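Local coordinates for protein alkylpurine DNA glycosylase AlkC (Pseudomonas fluorescens, PDB 5VHV) that probably excises alkylated purine bases from DNA as a base excision repair glycosylase that does not flip the damaged nucleotide out of the duplex, at residues 61-64 with 65-69; 205-208 with 209-213; 344-348 with 349-353. All coordinates share one frame; numbering follows the deposited sequence.

Contact 1: residues 61-64 with 65-69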
ATOM      1  N   ILE A  61     -16.116  30.403   6.511  1.00 23.78           N
ATOM      2  CA  ILE A  61     -15.465  30.852   7.740  1.00 20.22           C
ATOM      3  C   ILE A  61     -14.828  32.216   7.477  1.00 24.25           C
ATOM      4  O   ILE A  61     -13.900  32.305   6.655  1.00 24.74           O
ATOM      5  CB  ILE A  61     -14.421  29.847   8.228  1.00 20.27           C
ATOM      6  CG1 ILE A  61     -15.138  28.585   8.729  1.00 19.49           C
ATOM      7  CG2 ILE A  61     -13.542  30.460   9.303  1.00 24.44           C
ATOM      8  CD1 ILE A  61     -14.213  27.431   9.152  1.00 20.52           C
ATOM      9  N   PRO A  62     -15.243  33.275   8.171  1.00 22.74           N
ATOM     10  CA  PRO A  62     -14.711  34.608   7.851  1.00 23.01           C
ATOM     11  C   PRO A  62     -13.433  34.956   8.592  1.00 29.61           C
ATOM     12  O   PRO A  62     -13.228  36.103   8.998  1.00 38.42           O
ATOM     13  CB  PRO A  62     -15.853  35.535   8.276  1.00 26.24           C
ATOM     14  CG  PRO A  62     -16.424  34.828   9.449  1.00 24.40           C
ATOM     15  CD  PRO A  62     -16.400  33.372   9.085  1.00 22.02           C
ATOM     16  N   LEU A  63     -12.577  33.974   8.803  1.00 26.52           N
ATOM     17  CA  LEU A  63     -11.332  34.162   9.526  1.00 27.53           C
ATOM     18  C   LEU A  63     -10.166  33.892   8.588  1.00 27.06           C
ATOM     19  O   LEU A  63     -10.315  33.247   7.544  1.00 27.79           O
ATOM     20  CB  LEU A  63     -11.251  33.226  10.739  1.00 22.90           C
ATOM     21  CG  LEU A  63     -12.427  33.305  11.719  1.00 28.14           C
ATOM     22  CD1 LEU A  63     -12.276  32.260  12.813  1.00 29.47           C
ATOM     23  CD2 LEU A  63     -12.563  34.691  12.320  1.00 30.75           C
ATOM     24  N   ASP A  64      -8.993  34.385   8.965  1.00 23.09           N
ATOM     25  CA  ASP A  64      -7.822  34.133   8.141  1.00 19.55           C
ATOM     26  C   ASP A  64      -7.278  32.731   8.392  1.00 25.79           C
ATOM     27  O   ASP A  64      -7.845  31.928   9.142  1.00 26.00           O
ATOM     28  CB  ASP A  64      -6.772  35.215   8.375  1.00 22.80           C
ATOM     29  CG  ASP A  64      -6.167  35.189   9.773  1.00 36.72           C
ATOM     30  OD1 ASP A  64      -6.300  34.189  10.513  1.00 33.04           O
ATOM     31  OD2 ASP A  64      -5.533  36.199  10.130  1.00 37.62           O
ATOM     32  N   TYR A  65      -6.164  32.422   7.726  1.00 19.90           N
ATOM     33  CA  TYR A  65      -5.643  31.058   7.786  1.00 20.99           C
ATOM     34  C   TYR A  65      -5.151  30.688   9.181  1.00 19.96           C
ATOM     35  O   TYR A  65      -5.581  29.646   9.712  1.00 22.37           O
ATOM     36  CB  TYR A  65      -4.563  30.886   6.710  1.00 21.00           C
ATOM     37  CG  TYR A  65      -3.903  29.539   6.708  1.00 20.27           C
ATOM     38  CD1 TYR A  65      -4.594  28.421   6.298  1.00 20.17           C
ATOM     39  CD2 TYR A  65      -2.583  29.379   7.117  1.00 18.81           C
ATOM     40  CE1 TYR A  65      -3.990  27.171   6.292  1.00 20.95           C
ATOM     41  CE2 TYR A  65      -1.977  28.148   7.114  1.00 22.56           C
ATOM     42  CZ  TYR A  65      -2.673  27.042   6.697  1.00 19.16           C
ATOM     43  OH  TYR A  65      -2.085  25.786   6.695  1.00 19.19           O
ATOM     44  N   PRO A  66      -4.276  31.458   9.832  1.00 21.51           N
ATOM     45  CA  PRO A  66      -3.882  31.079  11.201  1.00 26.41           C
ATOM     46  C   PRO A  66      -5.055  30.966  12.159  1.00 25.85           C
ATOM     47  O   PRO A  66      -5.086  30.048  12.988  1.00 23.18           O
ATOM     48  CB  PRO A  66      -2.920  32.201  11.616  1.00 26.33           C
ATOM     49  CG  PRO A  66      -2.440  32.807  10.327  1.00 33.36           C
ATOM     50  CD  PRO A  66      -3.598  32.691   9.379  1.00 24.28           C
ATOM     51  N   GLN A  67      -6.025  31.877  12.072  1.00 23.73           N
ATOM     52  CA  GLN A  67      -7.187  31.815  12.957  1.00 21.41           C
ATOM     53  C   GLN A  67      -8.019  30.569  12.692  1.00 25.03           C
ATOM     54  O   GLN A  67      -8.492  29.912  13.631  1.00 23.46           O
ATOM     55  CB  GLN A  67      -8.054  33.063  12.779  1.00 22.67           C
ATOM     56  CG  GLN A  67      -7.414  34.374  13.217  1.00 31.79           C
ATOM     57  CD  GLN A  67      -8.239  35.595  12.796  1.00 53.45           C
ATOM     58  OE1 GLN A  67      -8.862  35.619  11.723  1.00 34.81           O
ATOM     59  NE2 GLN A  67      -8.250  36.606  13.647  1.00 57.09           N
ATOM     60  N   THR A  68      -8.213  30.221  11.424  1.00 20.38           N
ATOM     61  CA  THR A  68      -8.953  29.002  11.119  1.00 19.07           C
ATOM     62  C   THR A  68      -8.193  27.775  11.619  1.00 22.28           C
ATOM     63  O   THR A  68      -8.799  26.843  12.160  1.00 21.52           O
ATOM     64  CB  THR A  68      -9.242  28.905   9.611  1.00 21.50           C
ATOM     65  OG1 THR A  68      -9.997  30.057   9.194  1.00 22.02           O
ATOM     66  CG2 THR A  68     -10.047  27.658   9.297  1.00 23.39           C
ATOM     67  N   LEU A  69      -6.863  27.759  11.465  1.00 21.76           N
ATOM     68  CA  LEU A  69      -6.090  26.615  11.953  1.00 23.52           C
ATOM     69  C   LEU A  69      -6.293  26.418  13.451  1.00 20.19           C
ATOM     70  O   LEU A  69      -6.409  25.282  13.926  1.00 21.53           O
ATOM     71  CB  LEU A  69      -4.601  26.792  11.643  1.00 21.98           C
ATOM     72  CG  LEU A  69      -4.086  26.466  10.245  1.00 26.24           C
ATOM     73  CD1 LEU A  69      -2.569  26.554  10.282  1.00 23.51           C
ATOM     74  CD2 LEU A  69      -4.541  25.093   9.749  1.00 26.76           C
TER
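Asp64 and Gln67 exchange side-chain-to-backbone bonds where the chain enters helix 65-75. Asp64 holds CG between its own backbone N and carbonyl carbon (chi1 67°), which turns OD1 inward over the first turn; there it accepts from Gln67 N at 2.8 Å, nearly in line with its C-O bond. The Gln67 side chain runs back the other way. Gln67 CB already lies 3.1 Å from Asp64 OD1, with Leu63 CB its next neighbour. CG passes close beside the carboxylate, 2.9 Å from Asp64 OD1, and CD stays alongside the same oxygen. At the tip, Gln67 OE1 accepts from Asp64 N at 3.0 Å, in the carbonyl plane and on a lone pair, with a nearly straight N-H...O angle of 167°. The two side chains thus cross at about a right angle, amide and carboxylate planes 46° apart. Asp64 O is gripped twice from Thr68: by the backbone N, and by OG1 at 2.9 Å from above the carbonyl plane. Thr68 OG1 also lies 3.6 Å from Ile61 CG2, so that Ile61 and Thr68 meet tip to tip. A valine in place of Thr68 would probably leave Asp64 O with one donor instead of two and the start of the helix less firmly tied to the preceding loop. Tyr91 of helix 87-95 packs on Thr68, and Tyr65 OH is hydrogen-bonded to Ser103. With Asp64 as N-cap and Gln67 three residues on, the reciprocal pair is a capping box, starting helix 65-75 after the short loop from helix 46-60.

Contact 2: residues 205-208 with 209-213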
ATOM      1  N   PRO A 205      15.077  -1.589  -9.347  1.00 20.65           N
ATOM      2  CA  PRO A 205      15.233  -2.813  -8.552  1.00 21.00           C
ATOM      3  C   PRO A 205      16.646  -3.034  -8.054  1.00 22.86           C
ATOM      4  O   PRO A 205      16.829  -3.437  -6.897  1.00 22.46           O
ATOM      5  CB  PRO A 205      14.791  -3.917  -9.528  1.00 21.01           C
ATOM      6  CG  PRO A 205      14.952  -3.335 -10.882  1.00 26.76           C
ATOM      7  CD  PRO A 205      14.609  -1.882 -10.711  1.00 20.96           C
ATOM      8  N   GLU A 206      17.660  -2.791  -8.892  1.00 22.30           N
ATOM      9  CA  GLU A 206      19.035  -3.054  -8.473  1.00 23.86           C
ATOM     10  C   GLU A 206      19.443  -2.163  -7.317  1.00 23.62           C
ATOM     11  O   GLU A 206      20.245  -2.574  -6.469  1.00 25.12           O
ATOM     12  CB  GLU A 206      19.995  -2.852  -9.645  1.00 28.05           C
ATOM     13  CG  GLU A 206      19.794  -3.847 -10.778  1.00 35.84           C
ATOM     14  CD  GLU A 206      20.654  -3.549 -11.996  1.00 68.78           C
ATOM     15  OE1 GLU A 206      21.164  -2.415 -12.113  0.57 78.96           O
ATOM     16  OE2 GLU A 206      20.820  -4.455 -12.840  0.64 76.57           O
ATOM     17  N   TRP A 207      18.907  -0.945  -7.265  1.00 23.66           N
ATOM     18  CA  TRP A 207      19.235  -0.044  -6.167  1.00 23.33           C
ATOM     19  C   TRP A 207      18.729  -0.595  -4.841  1.00 23.44           C
ATOM     20  O   TRP A 207      19.444  -0.559  -3.830  1.00 24.93           O
ATOM     21  CB  TRP A 207      18.651   1.344  -6.429  1.00 23.94           C
ATOM     22  CG  TRP A 207      19.072   2.353  -5.418  1.00 24.73           C
ATOM     23  CD1 TRP A 207      20.136   3.215  -5.512  1.00 27.54           C
ATOM     24  CD2 TRP A 207      18.443   2.630  -4.162  1.00 22.20           C
ATOM     25  NE1 TRP A 207      20.203   4.000  -4.391  1.00 28.21           N
ATOM     26  CE2 TRP A 207      19.184   3.658  -3.542  1.00 27.52           C
ATOM     27  CE3 TRP A 207      17.335   2.104  -3.497  1.00 21.59           C
ATOM     28  CZ2 TRP A 207      18.852   4.164  -2.287  1.00 27.48           C
ATOM     29  CZ3 TRP A 207      17.006   2.607  -2.249  1.00 22.37           C
ATOM     30  CH2 TRP A 207      17.766   3.633  -1.659  1.00 23.67           C
ATOM     31  N   VAL A 208      17.498  -1.111  -4.824  1.00 23.40           N
ATOM     32  CA  VAL A 208      16.955  -1.716  -3.611  1.00 21.07           C
ATOM     33  C   VAL A 208      17.738  -2.974  -3.245  1.00 20.94           C
ATOM     34  O   VAL A 208      18.027  -3.218  -2.070  1.00 21.04           O
ATOM     35  CB  VAL A 208      15.460  -2.028  -3.799  1.00 20.39           C
ATOM     36  CG1 VAL A 208      14.913  -2.812  -2.612  1.00 18.97           C
ATOM     37  CG2 VAL A 208      14.649  -0.755  -4.038  1.00 20.42           C
ATOM     38  N   LEU A 209      18.074  -3.802  -4.237  1.00 19.92           N
ATOM     39  CA  LEU A 209      18.807  -5.031  -3.960  1.00 20.49           C
ATOM     40  C   LEU A 209      20.172  -4.722  -3.366  1.00 21.50           C
ATOM     41  O   LEU A 209      20.577  -5.319  -2.362  1.00 24.69           O
ATOM     42  CB  LEU A 209      18.952  -5.863  -5.236  1.00 21.24           C
ATOM     43  CG  LEU A 209      17.635  -6.456  -5.748  1.00 19.09           C
ATOM     44  CD1 LEU A 209      17.780  -6.847  -7.234  1.00 23.92           C
ATOM     45  CD2 LEU A 209      17.217  -7.658  -4.911  1.00 22.30           C
ATOM     46  N   SER A 210      20.888  -3.770  -3.960  1.00 23.50           N
ATOM     47  CA  SER A 210      22.175  -3.378  -3.411  1.00 25.22           C
ATOM     48  C   SER A 210      22.026  -2.836  -1.995  1.00 25.06           C
ATOM     49  O   SER A 210      22.834  -3.155  -1.109  1.00 25.46           O
ATOM     50  CB  SER A 210      22.839  -2.349  -4.323  1.00 30.26           C
ATOM     51  OG  SER A 210      23.237  -2.948  -5.544  1.00 29.31           O
ATOM     52  N   LEU A 211      21.008  -1.999  -1.767  1.00 24.61           N
ATOM     53  CA  LEU A 211      20.771  -1.450  -0.436  1.00 23.04           C
ATOM     54  C   LEU A 211      20.601  -2.560   0.588  1.00 23.18           C
ATOM     55  O   LEU A 211      21.291  -2.590   1.613  1.00 22.40           O
ATOM     56  CB  LEU A 211      19.525  -0.559  -0.452  1.00 22.61           C
ATOM     57  CG  LEU A 211      19.206   0.194   0.847  1.00 25.95           C
ATOM     58  CD1 LEU A 211      20.186   1.361   1.042  1.00 27.70           C
ATOM     59  CD2 LEU A 211      17.754   0.689   0.870  1.00 26.08           C
ATOM     60  N   ILE A 212      19.682  -3.492   0.322  1.00 22.36           N
ATOM     61  CA  ILE A 212      19.368  -4.506   1.316  1.00 20.13           C
ATOM     62  C   ILE A 212      20.510  -5.511   1.448  1.00 26.01           C
ATOM     63  O   ILE A 212      20.721  -6.097   2.521  1.00 22.94           O
ATOM     64  CB  ILE A 212      18.010  -5.146   0.967  1.00 18.37           C
ATOM     65  CG1 ILE A 212      16.908  -4.087   1.022  1.00 24.29           C
ATOM     66  CG2 ILE A 212      17.686  -6.267   1.926  1.00 21.53           C
ATOM     67  CD1 ILE A 212      15.518  -4.615   0.617  1.00 21.37           C
ATOM     68  N   GLU A 213      21.318  -5.678   0.405  1.00 21.69           N
ATOM     69  CA  GLU A 213      22.514  -6.491   0.552  1.00 22.51           C
ATOM     70  C   GLU A 213      23.508  -5.882   1.545  1.00 26.90           C
ATOM     71  O   GLU A 213      24.420  -6.580   1.995  1.00 25.58           O
ATOM     72  CB  GLU A 213      23.160  -6.702  -0.823  1.00 29.23           C
ATOM     73  CG  GLU A 213      22.373  -7.713  -1.666  1.00 26.13           C
ATOM     74  CD  GLU A 213      22.769  -7.744  -3.123  1.00 32.22           C
ATOM     75  OE1 GLU A 213      23.636  -6.946  -3.539  1.00 28.71           O
ATOM     76  OE2 GLU A 213      22.190  -8.574  -3.857  1.00 29.29           O
TER
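Pro205, Glu206, Trp207 and Val208 each offer a carbonyl to the N-H four residues on, in Leu209, Ser210, Leu211 and Ile212, the regular bonding of an alpha-helix. Side chains pair at the same spacing. Trp207 and Leu211 lie side by side and point the same way: Leu211 CB sits over one face of the indole, and CD2 reaches the six-membered ring, 3.7 Å from Trp207 CZ3. Trp207 has CG anti to its backbone N (chi1 -174°), which swings the ring forward along the helix to this leucine. One position further round, Val208 and Ile212 run alongside each other, with CG1 of Val208 3.7 Å from CD1 of Ile212. Leu209 folds back instead over the preceding turn, its CG 3.3 Å from Pro205 O. The polar ends are tied to other parts of the chain: Trp207 NE1 is hydrogen-bonded to Glu172, while Arg240 of helix 239-244 meets both Ser210 OG and, in a salt bridge, Glu213. Within the stacked helices, Trp207, Val208 and Leu211 face helix 187-201, whereas Ile212 packs on helices 220-229 and 239-244, and Leu209 reaches the latter as well.

Contact 3: residues 344-348 with 349-353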
ATOM      1  N   HIS A 344       1.559 -22.425 -13.753  1.00 17.61           N
ATOM      2  CA  HIS A 344       2.961 -22.805 -13.583  1.00 15.28           C
ATOM      3  C   HIS A 344       3.324 -22.876 -12.102  1.00 21.04           C
ATOM      4  O   HIS A 344       2.936 -22.003 -11.324  1.00 17.67           O
ATOM      5  CB  HIS A 344       3.909 -21.810 -14.253  1.00 20.56           C
ATOM      6  CG  HIS A 344       3.580 -21.514 -15.684  1.00 22.18           C
ATOM      7  ND1 HIS A 344       4.061 -22.269 -16.730  1.00 26.04           N
ATOM      8  CD2 HIS A 344       2.839 -20.528 -16.241  1.00 24.17           C
ATOM      9  CE1 HIS A 344       3.615 -21.772 -17.870  1.00 29.29           C
ATOM     10  NE2 HIS A 344       2.866 -20.718 -17.598  1.00 28.11           N
ATOM     11  N   VAL A 345       4.085 -23.907 -11.713  1.00 16.35           N
ATOM     12  CA  VAL A 345       4.583 -24.049 -10.339  1.00 19.07           C
ATOM     13  C   VAL A 345       5.995 -23.486 -10.283  1.00 16.26           C
ATOM     14  O   VAL A 345       6.849 -23.841 -11.107  1.00 17.66           O
ATOM     15  CB  VAL A 345       4.560 -25.517  -9.870  1.00 21.26           C
ATOM     16  CG1 VAL A 345       5.236 -25.673  -8.520  1.00 21.84           C
ATOM     17  CG2 VAL A 345       3.124 -26.017  -9.763  1.00 22.13           C
ATOM     18  N   LEU A 346       6.240 -22.604  -9.318  1.00 14.84           N
ATOM     19  CA  LEU A 346       7.495 -21.874  -9.183  1.00 16.15           C
ATOM     20  C   LEU A 346       8.155 -22.256  -7.865  1.00 16.49           C
ATOM     21  O   LEU A 346       7.529 -22.146  -6.803  1.00 17.39           O
ATOM     22  CB  LEU A 346       7.264 -20.356  -9.190  1.00 18.46           C
ATOM     23  CG  LEU A 346       6.435 -19.826 -10.355  1.00 20.09           C
ATOM     24  CD1 LEU A 346       5.925 -18.412 -10.075  1.00 20.59           C
ATOM     25  CD2 LEU A 346       7.283 -19.853 -11.594  1.00 26.16           C
ATOM     26  N   VAL A 347       9.409 -22.692  -7.929  1.00 17.78           N
ATOM     27  CA  VAL A 347      10.154 -23.060  -6.730  1.00 19.22           C
ATOM     28  C   VAL A 347      11.518 -22.379  -6.793  1.00 19.97           C
ATOM     29  O   VAL A 347      12.285 -22.586  -7.745  1.00 19.89           O
ATOM     30  CB  VAL A 347      10.302 -24.587  -6.575  1.00 20.97           C
ATOM     31  CG1 VAL A 347      11.002 -24.911  -5.241  1.00 21.56           C
ATOM     32  CG2 VAL A 347       8.935 -25.274  -6.618  1.00 23.46           C
ATOM     33  N   ASN A 348      11.810 -21.557  -5.783  1.00 17.71           N
ATOM     34  CA  ASN A 348      12.989 -20.702  -5.768  1.00 18.54           C
ATOM     35  C   ASN A 348      13.219 -20.026  -7.114  1.00 19.18           C
ATOM     36  O   ASN A 348      14.354 -19.950  -7.594  1.00 19.32           O
ATOM     37  CB  ASN A 348      14.219 -21.514  -5.345  1.00 23.85           C
ATOM     38  CG  ASN A 348      14.134 -21.968  -3.903  1.00 25.15           C
ATOM     39  OD1 ASN A 348      13.101 -21.792  -3.250  1.00 21.33           O
ATOM     40  ND2 ASN A 348      15.214 -22.564  -3.398  1.00 23.93           N
ATOM     41  N   GLY A 349      12.153 -19.530  -7.729  1.00 20.11           N
ATOM     42  CA  GLY A 349      12.278 -18.726  -8.924  1.00 19.93           C
ATOM     43  C   GLY A 349      12.295 -19.505 -10.215  1.00 26.41           C
ATOM     44  O   GLY A 349      12.370 -18.892 -11.286  1.00 25.98           O
ATOM     45  N   GLU A 350      12.210 -20.822 -10.151  1.00 22.74           N
ATOM     46  CA  GLU A 350      12.315 -21.686 -11.316  1.00 20.30           C
ATOM     47  C   GLU A 350      10.971 -22.348 -11.581  1.00 21.13           C
ATOM     48  O   GLU A 350      10.329 -22.841 -10.655  1.00 19.87           O
ATOM     49  CB  GLU A 350      13.395 -22.759 -11.083  1.00 27.21           C
ATOM     50  CG  GLU A 350      13.548 -23.789 -12.188  1.00 39.82           C
ATOM     51  CD  GLU A 350      14.552 -24.890 -11.839  1.00 60.30           C
ATOM     52  OE1 GLU A 350      14.994 -24.962 -10.670  1.00 40.29           O
ATOM     53  OE2 GLU A 350      14.898 -25.686 -12.736  1.00 66.89           O
ATOM     54  N   ARG A 351      10.553 -22.379 -12.850  1.00 21.69           N
ATOM     55  CA  ARG A 351       9.348 -23.116 -13.217  1.00 24.03           C
ATOM     56  C   ARG A 351       9.643 -24.608 -13.208  1.00 21.86           C
ATOM     57  O   ARG A 351      10.513 -25.075 -13.951  1.00 29.31           O
ATOM     58  CB  ARG A 351       8.873 -22.679 -14.599  1.00 23.31           C
ATOM     59  CG  ARG A 351       8.427 -21.218 -14.625  1.00 36.50           C
ATOM     60  CD  ARG A 351       7.786 -20.820 -15.948  1.00 56.65           C
ATOM     61  NE  ARG A 351       7.269 -19.451 -15.925  1.00 52.52           N
ATOM     62  CZ  ARG A 351       6.569 -18.893 -16.910  1.00 69.57           C
ATOM     63  NH1 ARG A 351       6.293 -19.578 -18.016  1.00 47.29           N
ATOM     64  NH2 ARG A 351       6.143 -17.642 -16.789  1.00 77.24           N
ATOM     65  N   LEU A 352       8.918 -25.361 -12.387  1.00 21.07           N
ATOM     66  CA  LEU A 352       9.139 -26.792 -12.264  1.00 22.24           C
ATOM     67  C   LEU A 352       8.090 -27.646 -12.957  1.00 25.92           C
ATOM     68  O   LEU A 352       8.299 -28.855 -13.086  1.00 24.11           O
ATOM     69  CB  LEU A 352       9.197 -27.195 -10.782  1.00 26.09           C
ATOM     70  CG  LEU A 352      10.580 -27.425 -10.188  1.00 39.12           C
ATOM     71  CD1 LEU A 352      11.493 -26.285 -10.458  1.00 32.50           C
ATOM     72  CD2 LEU A 352      10.471 -27.673  -8.689  1.00 35.41           C
ATOM     73  N   GLY A 353       6.955 -27.081 -13.345  1.00 21.93           N
ATOM     74  CA  GLY A 353       5.961 -27.836 -14.085  1.00 22.63           C
ATOM     75  C   GLY A 353       4.773 -26.951 -14.362  1.00 23.67           C
ATOM     76  O   GLY A 353       4.676 -25.828 -13.855  1.00 20.01           O
TER
HETATM   77  O   HOH W   1       6.127 -23.835 -16.049  1.00 50.64           O
HETATM   78  O   HOH W   2      14.575 -24.139  -8.225  1.00 26.36           O
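Val347 and Glu350 are joined by two backbone bonds, Val347 N to Glu350 O at 2.9 Å and Glu350 N back to Val347 O at 3.0 Å. Further along, Leu352 N donates to Val345 O, but Val345 N goes to Gly353 O, so two residues stand opposite one, a beta bulge. Three CA-H...O contacts supplement these bonds, among them Leu346 CA to Glu350 O. Strands 339-347 and 350-359 thereby form a beta hairpin within the mixed sheet, closed by a type I' turn with Asn348 and Gly349 at its centre. At the backbone angles of Gly349 a CB would collide with Asn348 O, which calls for glycine, while Asn348 OD1 accepts from Val288 N and ND2 donates to Ala249 O. The main side-chain interaction is a stack: the Arg351 guanidinium lies flat over one face of the His344 imidazole, centres 4.0 Å apart and planes inclined by 25°. NH1 comes closest, 3.5 Å from His344 CE1, above the ring and toward its rim. A chain extended from CG to NE (chi3 176°) carries the guanidinium from its own strand across to this ring on the partner strand. The overlying positive group might disfavour a doubly protonated histidine, though Asp294, hydrogen-bonded to His344 NE2, would tend to offset this. Apolar contacts fall on both faces of the hairpin. Leu346 lies alongside the stem of Arg351, CD2 at 3.5 Å from its CG; on the other face Val347 CG2 meets Leu352 CD2 at 3.5 Å, near Val253 and Leu287. Water also enters: one molecule binds His344 ND1 at 2.7 Å and only weakly Gly353 O, and a second donates to both Val347 O and Glu350 OE1.

Along the chain the contacts follow in series. Contacts 1 and 2 belong to the alpha-helical part, which fits the HEAT-like helical repeats of DNA alkylation repair enzymes: residues 61-69 begin helix 65-75, and residues 205-213 make up a later helix, centres about 47 Å apart. Contact 3 lies in the C-terminal beta sheet, about 24 Å from contact 2 and about 61 Å from contact 1 between centres, on the far side of the chain's centre from contact 1. None touches another. Their nearest atoms lie about 21, 12 and 10 Å from the bound DNA for contacts 1, 2 and 3, so all three belong to the framework and none touches the DNA.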